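Local structure of Os03g0854200 protein (Oryza sativa Japonica Group, 3HKM) at residues Gly110-Ser114 and Asp154-Glu160; Gly142-Leu146 and Leu163-Ala167; Ile91-His97 and Ile132-Ala138. The protein binds double-stranded DNA and single-stranded RNA, shows hydrolytic DNase and phosphorolytic RNase activity in vitro, and is a probable component of the exosome. All blocks are in the same frame, centred on the assembly; numbering follows the deposited sequence.

Interaction 1 (Gly110-Ser114 and Asp154-Glu160)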
ATOM      1  N   GLY A 110      -9.271  -9.701   4.173  1.00 23.37           N
ATOM      2  CA  GLY A 110     -10.516  -9.020   4.469  1.00 21.62           C
ATOM      3  C   GLY A 110     -10.540  -7.659   3.801  1.00 22.66           C
ATOM      4  O   GLY A 110      -9.494  -7.066   3.536  1.00 21.20           O
ATOM      5  N   ASN A 111     -11.735  -7.159   3.514  1.00 21.99           N
ATOM      6  CA  ASN A 111     -11.856  -5.853   2.889  1.00 20.45           C
ATOM      7  C   ASN A 111     -12.936  -5.013   3.553  1.00 23.65           C
ATOM      8  O   ASN A 111     -14.121  -5.148   3.242  1.00 19.81           O
ATOM      9  CB  ASN A 111     -12.113  -5.989   1.387  1.00 22.12           C
ATOM     10  CG  ASN A 111     -12.179  -4.648   0.681  1.00 20.89           C
ATOM     11  OD1 ASN A 111     -11.977  -3.606   1.293  1.00 22.97           O
ATOM     12  ND2 ASN A 111     -12.463  -4.671  -0.612  1.00 20.28           N
ATOM     13  N   ASP A 112     -12.510  -4.161   4.484  1.00 20.94           N
ATOM     14  CA  ASP A 112     -13.385  -3.165   5.084  1.00 22.69           C
ATOM     15  C   ASP A 112     -12.942  -1.763   4.687  1.00 21.78           C
ATOM     16  O   ASP A 112     -13.088  -0.825   5.466  1.00 22.31           O
ATOM     17  CB  ASP A 112     -13.386  -3.271   6.613  1.00 21.82           C
ATOM     18  CG  ASP A 112     -14.440  -2.388   7.247  1.00 23.07           C
ATOM     19  OD1 ASP A 112     -14.360  -2.107   8.456  1.00 24.86           O
ATOM     20  OD2 ASP A 112     -15.349  -1.952   6.518  1.00 25.69           O
ATOM     21  N   GLY A 113     -12.379  -1.622   3.491  1.00 20.28           N
ATOM     22  CA  GLY A 113     -12.019  -0.309   2.980  1.00 20.34           C
ATOM     23  C   GLY A 113     -10.532  -0.003   3.008  1.00 20.24           C
ATOM     24  O   GLY A 113      -9.774  -0.670   3.712  1.00 17.96           O
ATOM     25  N   SER A 114     -10.137   1.023   2.248  1.00 20.19           N
ATOM     26  CA  SER A 114      -8.736   1.410   2.038  1.00 17.96           C
ATOM     27  C   SER A 114      -7.845   0.207   1.709  1.00 17.94           C
ATOM     28  O   SER A 114      -6.760   0.054   2.266  1.00 16.24           O
ATOM     29  CB  SER A 114      -8.191   2.189   3.241  1.00 17.97           C
ATOM     30  OG  SER A 114      -8.801   3.460   3.339  1.00 17.69           O
ATOM     31  N   ASP A 154      -8.243   7.271   6.069  1.00 21.60           N
ATOM     32  CA  ASP A 154      -8.407   5.827   6.209  1.00 20.44           C
ATOM     33  C   ASP A 154      -9.882   5.432   6.264  1.00 21.18           C
ATOM     34  O   ASP A 154     -10.380   4.959   7.281  1.00 18.92           O
ATOM     35  CB  ASP A 154      -7.685   5.344   7.464  1.00 21.94           C
ATOM     36  CG  ASP A 154      -7.383   3.850   7.436  1.00 21.10           C
ATOM     37  OD1 ASP A 154      -7.287   3.260   6.336  1.00 19.03           O
ATOM     38  OD2 ASP A 154      -7.213   3.277   8.534  1.00 20.55           O
ATOM     39  N   THR A 155     -10.573   5.633   5.153  1.00 22.75           N
ATOM     40  CA  THR A 155     -11.987   5.312   5.059  1.00 23.11           C
ATOM     41  C   THR A 155     -12.215   3.811   5.097  1.00 22.50           C
ATOM     42  O   THR A 155     -11.374   3.032   4.656  1.00 20.89           O
ATOM     43  CB  THR A 155     -12.575   5.822   3.738  1.00 22.11           C
ATOM     44  OG1 THR A 155     -11.742   5.381   2.664  1.00 19.21           O
ATOM     45  CG2 THR A 155     -12.642   7.332   3.733  1.00 21.89           C
ATOM     46  N   ASN A 156     -13.375   3.417   5.609  1.00 24.28           N
ATOM     47  CA  ASN A 156     -13.789   2.024   5.584  1.00 22.48           C
ATOM     48  C   ASN A 156     -14.715   1.729   4.401  1.00 24.00           C
ATOM     49  O   ASN A 156     -14.844   2.543   3.490  1.00 25.02           O
ATOM     50  CB  ASN A 156     -14.433   1.627   6.917  1.00 24.47           C
ATOM     51  CG  ASN A 156     -15.573   2.545   7.317  1.00 25.88           C
ATOM     52  OD1 ASN A 156     -16.035   3.365   6.527  1.00 25.35           O
ATOM     53  ND2 ASN A 156     -16.032   2.407   8.556  1.00 26.00           N
ATOM     54  N   LYS A 157     -15.344   0.558   4.408  1.00 23.78           N
ATOM     55  CA  LYS A 157     -16.226   0.148   3.322  1.00 23.19           C
ATOM     56  C   LYS A 157     -17.498   0.990   3.330  1.00 25.09           C
ATOM     57  O   LYS A 157     -18.020   1.361   2.279  1.00 27.00           O
ATOM     58  CB  LYS A 157     -16.560  -1.337   3.471  1.00 23.98           C
ATOM     59  CG  LYS A 157     -17.313  -1.968   2.309  1.00 25.25           C
ATOM     60  CD  LYS A 157     -17.592  -3.435   2.613  1.00 26.74           C
ATOM     61  CE  LYS A 157     -18.314  -4.130   1.469  1.00 31.56           C
ATOM     62  NZ  LYS A 157     -18.734  -5.523   1.832  1.00 33.43           N
ATOM     63  N   ALA A 158     -17.981   1.310   4.525  1.00 25.12           N
ATOM     64  CA  ALA A 158     -19.195   2.104   4.688  1.00 26.78           C
ATOM     65  C   ALA A 158     -19.036   3.547   4.199  1.00 26.90           C
ATOM     66  O   ALA A 158     -19.921   4.083   3.532  1.00 26.98           O
ATOM     67  CB  ALA A 158     -19.647   2.083   6.149  1.00 25.62           C
ATOM     68  N   GLU A 159     -17.910   4.168   4.546  1.00 26.68           N
ATOM     69  CA  GLU A 159     -17.621   5.547   4.158  1.00 25.76           C
ATOM     70  C   GLU A 159     -17.299   5.642   2.675  1.00 27.05           C
ATOM     71  O   GLU A 159     -17.408   6.711   2.067  1.00 27.41           O
ATOM     72  CB  GLU A 159     -16.449   6.098   4.980  1.00 25.90           C
ATOM     73  CG  GLU A 159     -16.775   6.328   6.457  1.00 26.62           C
ATOM     74  CD  GLU A 159     -15.534   6.441   7.335  1.00 27.94           C
ATOM     75  OE1 GLU A 159     -14.422   6.155   6.846  1.00 26.26           O
ATOM     76  OE2 GLU A 159     -15.671   6.807   8.522  1.00 28.63           O
ATOM     77  N   GLU A 160     -16.902   4.518   2.092  1.00 25.45           N
ATOM     78  CA  GLU A 160     -16.538   4.481   0.680  1.00 25.59           C
ATOM     79  C   GLU A 160     -17.789   4.407  -0.212  1.00 27.81           C
ATOM     80  O   GLU A 160     -17.763   4.820  -1.376  1.00 26.20           O
ATOM     81  CB  GLU A 160     -15.524   3.349   0.410  1.00 24.16           C
ATOM     82  CG  GLU A 160     -14.091   3.736   0.852  1.00 24.64           C
ATOM     83  CD  GLU A 160     -13.048   2.609   0.803  1.00 24.01           C
ATOM     84  OE1 GLU A 160     -13.379   1.442   0.478  1.00 22.49           O
ATOM     85  OE2 GLU A 160     -11.871   2.913   1.096  1.00 21.44           O
TER
HETATM   86  O   HOH W   1     -17.585  -0.267   7.110  1.00 22.83           O

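Interaction 2 (Gly142-Leu146 and Leu163-Ala167)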
ATOM      1  N   GLY A 142      -5.759   6.089   2.451  1.00 17.41           N
ATOM      2  CA  GLY A 142      -7.000   6.349   1.743  1.00 19.93           C
ATOM      3  C   GLY A 142      -7.720   7.542   2.349  1.00 20.22           C
ATOM      4  O   GLY A 142      -8.124   7.510   3.502  1.00 19.96           O
ATOM      5  N   CYS A 143      -7.858   8.609   1.572  1.00 22.23           N
ATOM      6  CA  CYS A 143      -8.500   9.828   2.050  1.00 20.44           C
ATOM      7  C   CYS A 143      -9.866   9.966   1.417  1.00 22.00           C
ATOM      8  O   CYS A 143     -10.007   9.799   0.215  1.00 22.98           O
ATOM      9  CB  CYS A 143      -7.673  11.053   1.670  1.00 21.72           C
ATOM     10  SG  CYS A 143      -5.920  10.922   1.989  1.00 20.86           S
ATOM     11  N   GLY A 144     -10.870  10.269   2.229  1.00 23.69           N
ATOM     12  CA  GLY A 144     -12.211  10.507   1.732  1.00 24.36           C
ATOM     13  C   GLY A 144     -12.527  11.978   1.856  1.00 24.69           C
ATOM     14  O   GLY A 144     -12.055  12.643   2.775  1.00 26.13           O
ATOM     15  N   VAL A 145     -13.309  12.509   0.927  1.00 26.21           N
ATOM     16  CA  VAL A 145     -13.702  13.911   1.027  1.00 27.71           C
ATOM     17  C   VAL A 145     -15.200  14.046   1.272  1.00 28.62           C
ATOM     18  O   VAL A 145     -16.019  13.520   0.512  1.00 26.46           O
ATOM     19  CB  VAL A 145     -13.289  14.733  -0.210  1.00 27.16           C
ATOM     20  CG1 VAL A 145     -13.360  16.215   0.120  1.00 28.03           C
ATOM     21  CG2 VAL A 145     -11.886  14.351  -0.661  1.00 25.71           C
ATOM     22  N   LEU A 146     -15.543  14.755   2.345  1.00 30.62           N
ATOM     23  CA  LEU A 146     -16.930  14.928   2.756  1.00 32.03           C
ATOM     24  C   LEU A 146     -17.625  16.064   2.017  1.00 33.74           C
ATOM     25  O   LEU A 146     -16.974  16.949   1.464  1.00 33.94           O
ATOM     26  CB  LEU A 146     -17.009  15.161   4.265  1.00 33.43           C
ATOM     27  CG  LEU A 146     -16.562  13.978   5.123  1.00 31.44           C
ATOM     28  CD1 LEU A 146     -16.691  14.307   6.603  1.00 29.43           C
ATOM     29  CD2 LEU A 146     -17.372  12.743   4.756  1.00 30.41           C
ATOM     30  N   LEU A 163     -19.231   8.648   0.461  1.00 27.23           N
ATOM     31  CA  LEU A 163     -18.572   9.820  -0.111  1.00 27.57           C
ATOM     32  C   LEU A 163     -18.558   9.852  -1.642  1.00 26.66           C
ATOM     33  O   LEU A 163     -18.839   8.842  -2.296  1.00 25.15           O
ATOM     34  CB  LEU A 163     -17.151   9.948   0.436  1.00 28.58           C
ATOM     35  CG  LEU A 163     -17.016  10.469   1.869  1.00 27.90           C
ATOM     36  CD1 LEU A 163     -17.721   9.565   2.855  1.00 28.37           C
ATOM     37  CD2 LEU A 163     -15.545  10.617   2.228  1.00 28.14           C
ATOM     38  N   LYS A 164     -18.228  11.024  -2.193  1.00 25.91           N
ATOM     39  CA  LYS A 164     -18.188  11.244  -3.642  1.00 26.74           C
ATOM     40  C   LYS A 164     -16.782  11.538  -4.152  1.00 25.52           C
ATOM     41  O   LYS A 164     -16.535  11.529  -5.351  1.00 21.96           O
ATOM     42  CB  LYS A 164     -19.117  12.393  -4.049  1.00 28.52           C
ATOM     43  CG  LYS A 164     -20.508  11.956  -4.515  1.00 30.72           C
ATOM     44  CD  LYS A 164     -21.026  12.906  -5.594  1.00 34.17           C
ATOM     45  CE  LYS A 164     -21.018  14.372  -5.130  1.00 34.50           C
ATOM     46  NZ  LYS A 164     -20.838  15.347  -6.268  1.00 32.71           N
ATOM     47  N   SER A 165     -15.871  11.817  -3.230  1.00 26.21           N
ATOM     48  CA  SER A 165     -14.500  12.148  -3.574  1.00 25.44           C
ATOM     49  C   SER A 165     -13.573  11.318  -2.718  1.00 24.62           C
ATOM     50  O   SER A 165     -13.862  11.053  -1.556  1.00 22.77           O
ATOM     51  CB  SER A 165     -14.211  13.629  -3.300  1.00 24.90           C
ATOM     52  OG  SER A 165     -15.126  14.496  -3.945  1.00 25.16           O
ATOM     53  N   PHE A 166     -12.453  10.907  -3.295  1.00 25.53           N
ATOM     54  CA  PHE A 166     -11.362  10.395  -2.481  1.00 26.02           C
ATOM     55  C   PHE A 166     -10.057  10.160  -3.237  1.00 23.53           C
ATOM     56  O   PHE A 166     -10.020  10.150  -4.462  1.00 24.68           O
ATOM     57  CB  PHE A 166     -11.789   9.177  -1.645  1.00 26.96           C
ATOM     58  CG  PHE A 166     -12.270   8.010  -2.445  1.00 26.36           C
ATOM     59  CD1 PHE A 166     -13.616   7.672  -2.455  1.00 26.85           C
ATOM     60  CD2 PHE A 166     -11.375   7.223  -3.151  1.00 26.84           C
ATOM     61  CE1 PHE A 166     -14.064   6.581  -3.176  1.00 29.79           C
ATOM     62  CE2 PHE A 166     -11.814   6.125  -3.878  1.00 29.89           C
ATOM     63  CZ  PHE A 166     -13.163   5.802  -3.889  1.00 30.82           C
ATOM     64  N   ALA A 167      -8.984  10.000  -2.477  1.00 21.82           N
ATOM     65  CA  ALA A 167      -7.660   9.895  -3.049  1.00 21.86           C
ATOM     66  C   ALA A 167      -6.896   8.772  -2.367  1.00 20.98           C
ATOM     67  O   ALA A 167      -7.015   8.569  -1.168  1.00 20.42           O
ATOM     68  CB  ALA A 167      -6.923  11.209  -2.882  1.00 20.73           C
TER
HETATM   69  O   HOH W   2     -18.191  13.958  -0.693  1.00 27.56           O

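Interaction 3 (Ile91-His97 and Ile132-Ala138)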
ATOM      1  N   ILE A  91       9.698   2.644  -5.378  1.00 21.11           N
ATOM      2  CA  ILE A  91      10.429   2.827  -4.125  1.00 21.09           C
ATOM      3  C   ILE A  91      11.652   1.939  -4.010  1.00 20.18           C
ATOM      4  O   ILE A  91      12.552   2.234  -3.245  1.00 20.27           O
ATOM      5  CB  ILE A  91       9.542   2.599  -2.884  1.00 21.49           C
ATOM      6  CG1 ILE A  91       9.366   1.103  -2.618  1.00 19.88           C
ATOM      7  CG2 ILE A  91       8.203   3.331  -3.015  1.00 19.87           C
ATOM      8  CD1 ILE A  91       8.552   0.794  -1.373  1.00 19.40           C
ATOM      9  N   CYS A  92      11.681   0.851  -4.770  1.00 20.71           N
ATOM     10  CA  CYS A  92      12.803  -0.078  -4.727  1.00 21.00           C
ATOM     11  C   CYS A  92      14.029   0.512  -5.404  1.00 23.53           C
ATOM     12  O   CYS A  92      13.926   1.110  -6.479  1.00 24.88           O
ATOM     13  CB  CYS A  92      12.428  -1.410  -5.387  1.00 18.80           C
ATOM     14  SG  CYS A  92      11.359  -2.481  -4.379  1.00 21.10           S
ATOM     15  N   LEU A  93      15.194   0.356  -4.776  1.00 23.15           N
ATOM     16  CA  LEU A  93      16.437   0.733  -5.441  1.00 24.42           C
ATOM     17  C   LEU A  93      16.873  -0.388  -6.398  1.00 25.09           C
ATOM     18  O   LEU A  93      17.232  -1.490  -5.972  1.00 23.46           O
ATOM     19  CB  LEU A  93      17.532   1.069  -4.428  1.00 23.27           C
ATOM     20  CG  LEU A  93      18.743   1.772  -5.050  1.00 26.50           C
ATOM     21  CD1 LEU A  93      18.286   2.752  -6.124  1.00 27.76           C
ATOM     22  CD2 LEU A  93      19.588   2.478  -3.994  1.00 25.46           C
ATOM     23  N   LEU A  94      16.840  -0.092  -7.693  1.00 24.96           N
ATOM     24  CA  LEU A  94      16.917  -1.121  -8.731  1.00 25.34           C
ATOM     25  C   LEU A  94      18.337  -1.407  -9.200  1.00 27.76           C
ATOM     26  O   LEU A  94      18.598  -2.403  -9.879  1.00 27.74           O
ATOM     27  CB  LEU A  94      16.025  -0.739  -9.925  1.00 26.82           C
ATOM     28  CG  LEU A  94      16.114   0.682 -10.512  1.00 32.15           C
ATOM     29  CD1 LEU A  94      15.747   1.805  -9.509  1.00 28.98           C
ATOM     30  CD2 LEU A  94      17.488   0.936 -11.114  1.00 31.07           C
ATOM     31  N   THR A  95      19.248  -0.523  -8.822  1.00 26.15           N
ATOM     32  CA  THR A  95      20.627  -0.582  -9.272  1.00 27.38           C
ATOM     33  C   THR A  95      21.518  -1.479  -8.398  1.00 26.93           C
ATOM     34  O   THR A  95      22.663  -1.757  -8.751  1.00 28.62           O
ATOM     35  CB  THR A  95      21.215   0.847  -9.320  1.00 29.51           C
ATOM     36  OG1 THR A  95      22.617   0.792  -9.607  1.00 36.03           O
ATOM     37  CG2 THR A  95      20.995   1.557  -7.991  1.00 27.03           C
ATOM     38  N   VAL A  96      20.998  -1.936  -7.262  1.00 25.64           N
ATOM     39  CA  VAL A  96      21.807  -2.718  -6.329  1.00 24.27           C
ATOM     40  C   VAL A  96      22.002  -4.171  -6.781  1.00 25.71           C
ATOM     41  O   VAL A  96      23.135  -4.677  -6.798  1.00 26.02           O
ATOM     42  CB  VAL A  96      21.220  -2.698  -4.901  1.00 22.83           C
ATOM     43  CG1 VAL A  96      22.158  -3.407  -3.934  1.00 21.14           C
ATOM     44  CG2 VAL A  96      20.976  -1.265  -4.448  1.00 24.88           C
ATOM     45  N   HIS A  97      20.907  -4.835  -7.150  1.00 24.15           N
ATOM     46  CA  HIS A  97      20.963  -6.245  -7.505  1.00 22.44           C
ATOM     47  C   HIS A  97      20.479  -6.513  -8.920  1.00 23.91           C
ATOM     48  O   HIS A  97      19.393  -7.049  -9.109  1.00 24.18           O
ATOM     49  CB  HIS A  97      20.154  -7.073  -6.514  1.00 22.95           C
ATOM     50  CG  HIS A  97      20.788  -7.173  -5.167  1.00 22.64           C
ATOM     51  ND1 HIS A  97      20.284  -6.531  -4.055  1.00 22.71           N
ATOM     52  CD2 HIS A  97      21.906  -7.815  -4.757  1.00 20.18           C
ATOM     53  CE1 HIS A  97      21.059  -6.784  -3.014  1.00 20.53           C
ATOM     54  NE2 HIS A  97      22.050  -7.564  -3.414  1.00 22.39           N
ATOM     55  N   ILE A 132      14.991  -6.216   0.831  1.00 17.64           N
ATOM     56  CA  ILE A 132      15.010  -5.664  -0.513  1.00 16.41           C
ATOM     57  C   ILE A 132      15.383  -4.207  -0.367  1.00 18.13           C
ATOM     58  O   ILE A 132      14.738  -3.475   0.379  1.00 19.27           O
ATOM     59  CB  ILE A 132      13.630  -5.751  -1.184  1.00 16.82           C
ATOM     60  CG1 ILE A 132      13.013  -7.147  -1.012  1.00 16.30           C
ATOM     61  CG2 ILE A 132      13.716  -5.347  -2.648  1.00 17.08           C
ATOM     62  CD1 ILE A 132      13.825  -8.270  -1.597  1.00 18.16           C
ATOM     63  N   PRO A 133      16.434  -3.774  -1.068  1.00 18.59           N
ATOM     64  CA  PRO A 133      16.887  -2.381  -0.959  1.00 19.09           C
ATOM     65  C   PRO A 133      15.831  -1.376  -1.450  1.00 20.11           C
ATOM     66  O   PRO A 133      15.414  -1.424  -2.607  1.00 19.56           O
ATOM     67  CB  PRO A 133      18.133  -2.348  -1.860  1.00 18.77           C
ATOM     68  CG  PRO A 133      18.560  -3.772  -1.991  1.00 19.83           C
ATOM     69  CD  PRO A 133      17.302  -4.579  -1.945  1.00 18.66           C
ATOM     70  N   LEU A 134      15.411  -0.470  -0.572  1.00 21.50           N
ATOM     71  CA  LEU A 134      14.442   0.558  -0.929  1.00 19.49           C
ATOM     72  C   LEU A 134      15.098   1.937  -0.972  1.00 24.35           C
ATOM     73  O   LEU A 134      16.067   2.189  -0.247  1.00 24.21           O
ATOM     74  CB  LEU A 134      13.306   0.572   0.089  1.00 21.45           C
ATOM     75  CG  LEU A 134      12.022  -0.240  -0.122  1.00 21.94           C
ATOM     76  CD1 LEU A 134      12.272  -1.618  -0.708  1.00 19.90           C
ATOM     77  CD2 LEU A 134      11.254  -0.331   1.197  1.00 22.67           C
ATOM     78  N   LYS A 135      14.574   2.827  -1.821  1.00 22.76           N
ATOM     79  CA  LYS A 135      14.984   4.237  -1.832  1.00 23.56           C
ATOM     80  C   LYS A 135      14.461   4.950  -0.578  1.00 23.17           C
ATOM     81  O   LYS A 135      15.090   5.860  -0.043  1.00 23.73           O
ATOM     82  CB  LYS A 135      14.424   4.961  -3.064  1.00 22.05           C
ATOM     83  CG  LYS A 135      14.915   4.488  -4.426  1.00 23.23           C
ATOM     84  CD  LYS A 135      14.379   5.435  -5.496  1.00 24.82           C
ATOM     85  CE  LYS A 135      14.418   4.843  -6.901  1.00 27.50           C
ATOM     86  NZ  LYS A 135      15.753   4.985  -7.565  1.00 32.71           N
ATOM     87  N   HIS A 136      13.282   4.532  -0.136  1.00 21.88           N
ATOM     88  CA  HIS A 136      12.588   5.143   0.988  1.00 23.19           C
ATOM     89  C   HIS A 136      11.365   4.289   1.289  1.00 22.63           C
ATOM     90  O   HIS A 136      10.968   3.453   0.476  1.00 20.46           O
ATOM     91  CB  HIS A 136      12.137   6.561   0.632  1.00 23.79           C
ATOM     92  CG  HIS A 136      11.563   6.672  -0.745  1.00 24.47           C
ATOM     93  ND1 HIS A 136      10.338   6.138  -1.083  1.00 25.27           N
ATOM     94  CD2 HIS A 136      12.058   7.225  -1.878  1.00 24.35           C
ATOM     95  CE1 HIS A 136      10.097   6.369  -2.363  1.00 25.18           C
ATOM     96  NE2 HIS A 136      11.125   7.027  -2.867  1.00 26.30           N
ATOM     97  N   LEU A 137      10.776   4.501   2.461  1.00 23.72           N
ATOM     98  CA  LEU A 137       9.514   3.861   2.820  1.00 21.97           C
ATOM     99  C   LEU A 137       8.358   4.400   1.976  1.00 20.36           C
ATOM    100  O   LEU A 137       8.355   5.567   1.585  1.00 21.11           O
ATOM    101  CB  LEU A 137       9.194   4.122   4.293  1.00 21.97           C
ATOM    102  CG  LEU A 137       9.611   3.123   5.367  1.00 21.56           C
ATOM    103  CD1 LEU A 137      11.056   2.682   5.212  1.00 23.11           C
ATOM    104  CD2 LEU A 137       9.356   3.720   6.739  1.00 20.48           C
ATOM    105  N   ALA A 138       7.377   3.546   1.705  1.00 21.18           N
ATOM    106  CA  ALA A 138       6.111   3.987   1.131  1.00 20.86           C
ATOM    107  C   ALA A 138       5.009   3.870   2.188  1.00 19.24           C
ATOM    108  O   ALA A 138       4.761   2.790   2.722  1.00 18.94           O
ATOM    109  CB  ALA A 138       5.761   3.182  -0.105  1.00 18.03           C
TER
HETATM  110  O   HOH W   3      15.374  -3.084  -4.498  1.00 21.79           O

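Interaction 1 (Gly110-Ser114 and Asp154-Glu160)
The turn leading from strand 100-110 into helix 115-130 meets the N-terminal end of the short, weakly bonded helix 157-160, at its N-cap Asn-156, backbone to backbone, with the CA atoms of Gly-113 and Asn-156 only 3.9 Å apart. Gly-113 sits at phi/psi 105/164, and a CB there would run into Asn-156 C and Lys-157 N. Lys-157 N reaches Asp-112 OD2 at 3.3 Å and, more weakly, Asp-112 O at 2.8 Å, while a water links Asp-112 OD2 to Ala-158 N. In return, Glu-160 OE2 accepts from Ser-114 N at 2.8 Å, and Ser-114 OG donates to Thr-155 O at 2.9 Å. Each segment is also braced internally: Asn-111 OD1 closes an Asx turn on Gly-113 N, and Asn-156 and Glu-159 form a capping box. Arg-15 bonds to the carbonyls of Asp-112 and Gly-113. The loop probably corresponds to the phosphate-binding loop of phosphorolytic RNase PH relatives. Carboxylates from both sides thus accept from backbone amides opposite, so polar bonds, not apolar packing, hold the loop against the helix start.

Interaction 2 (Gly142-Leu146 and Leu163-Ala167)
Backbone hydrogen bonds carry this contact between strands 138-145 and 165-172, whose local axes approach to 4.5 Å at 160°, antiparallel. Cys-143 N donates to Ala-167 O at 2.9 Å and Ala-167 N returns a bond to Cys-143 O, whose position is less certain; two residues on, Val-145 N reaches Ser-165 O at 2.9 Å. Between them, Gly-144 and Phe-166 form a non-hydrogen-bonded pair. A water spans Val-145 O and Lys-164 N. These are the two central strands of a four-stranded antiparallel sheet in the RNase PH domain, and helix 205-229 packs on the face bearing Cys-143 and Val-145, touching them through Cys-211. Val-145 CB and Ser-165 CB lie 3.4 Å apart on that face, where Ser-165 OG bonds to Val-202 O. On the opposite face, Leu-163 CD2 settles over Gly-144, 3.3 Å from its C, in space that a CB on Gly-144 would need. Leu-146 CD2 makes apolar contact with Leu-163 CG at 3.7 Å, and the Phe-166 ring meets His-200 with planes at about 45°.

Interaction 3 (Ile91-His97 and Ile132-Ala138)
Ile-91, the last residue of helix 77-91, is the residue most covered by the other segment. Its chi1 is p and chi2 t, so Ile-91 CD1 reaches Leu-134 CG (3.8 Å), while Ile-91 CG2 lies 3.6 Å from His-136 CE1 and 3.8 Å from Ala-138 CB. Cys-92 in m brings SG to 3.9 Å from Leu-134 CD1 and 4.1 Å from Ile-132 CG2. Two backbone hydrogen bonds flank the Cys-92/Leu-134 bridge: Lys-135 N to Ile-91 O (2.5 Å) and Leu-93 N to Pro-133 O (2.8 Å). They join two helix-to-strand connections of the RNase PH domain, one leading to strand 100-110 and the other to strand 138-145, and Leu-127 of helix 115-130 touches Ile-91, Ile-132 and Leu-134. A water donates to both Leu-93 O and Pro-133 O. Lys-135, mttm, bends at its last torsion so that NZ lies 3.7 Å from both Leu-93 CD1 and Leu-94 CD1. Pro-133 packs CB against Val-96 CG2 (4.0 Å) and CG against the His-97 ring edge, 3.9 Å from ND1.

How the interactions relate
Along the chain the six segments run 91-97, 110-114, 132-138, 142-146, 154-160, 163-167, so interaction 3 crosses interaction 1, interaction 1 crosses interaction 2, and interaction 3 closes before interaction 2 opens. Interactions 1 and 2 are neighbours, their centres 11 Å apart, joined by a probable hydrogen bond from Asp-154 N to Gly-142 O (2.6 Å). Interaction 3 lies across the chain's centre, about 29 and 30 Å away between centres. Helix 115-130 starts just after interaction 1's loop and ends just before segment 132-138; strand 138-145 then runs back from interaction 3 to interaction 2. The five-stranded and four-stranded sheets are therefore tied together at both ends of this helix.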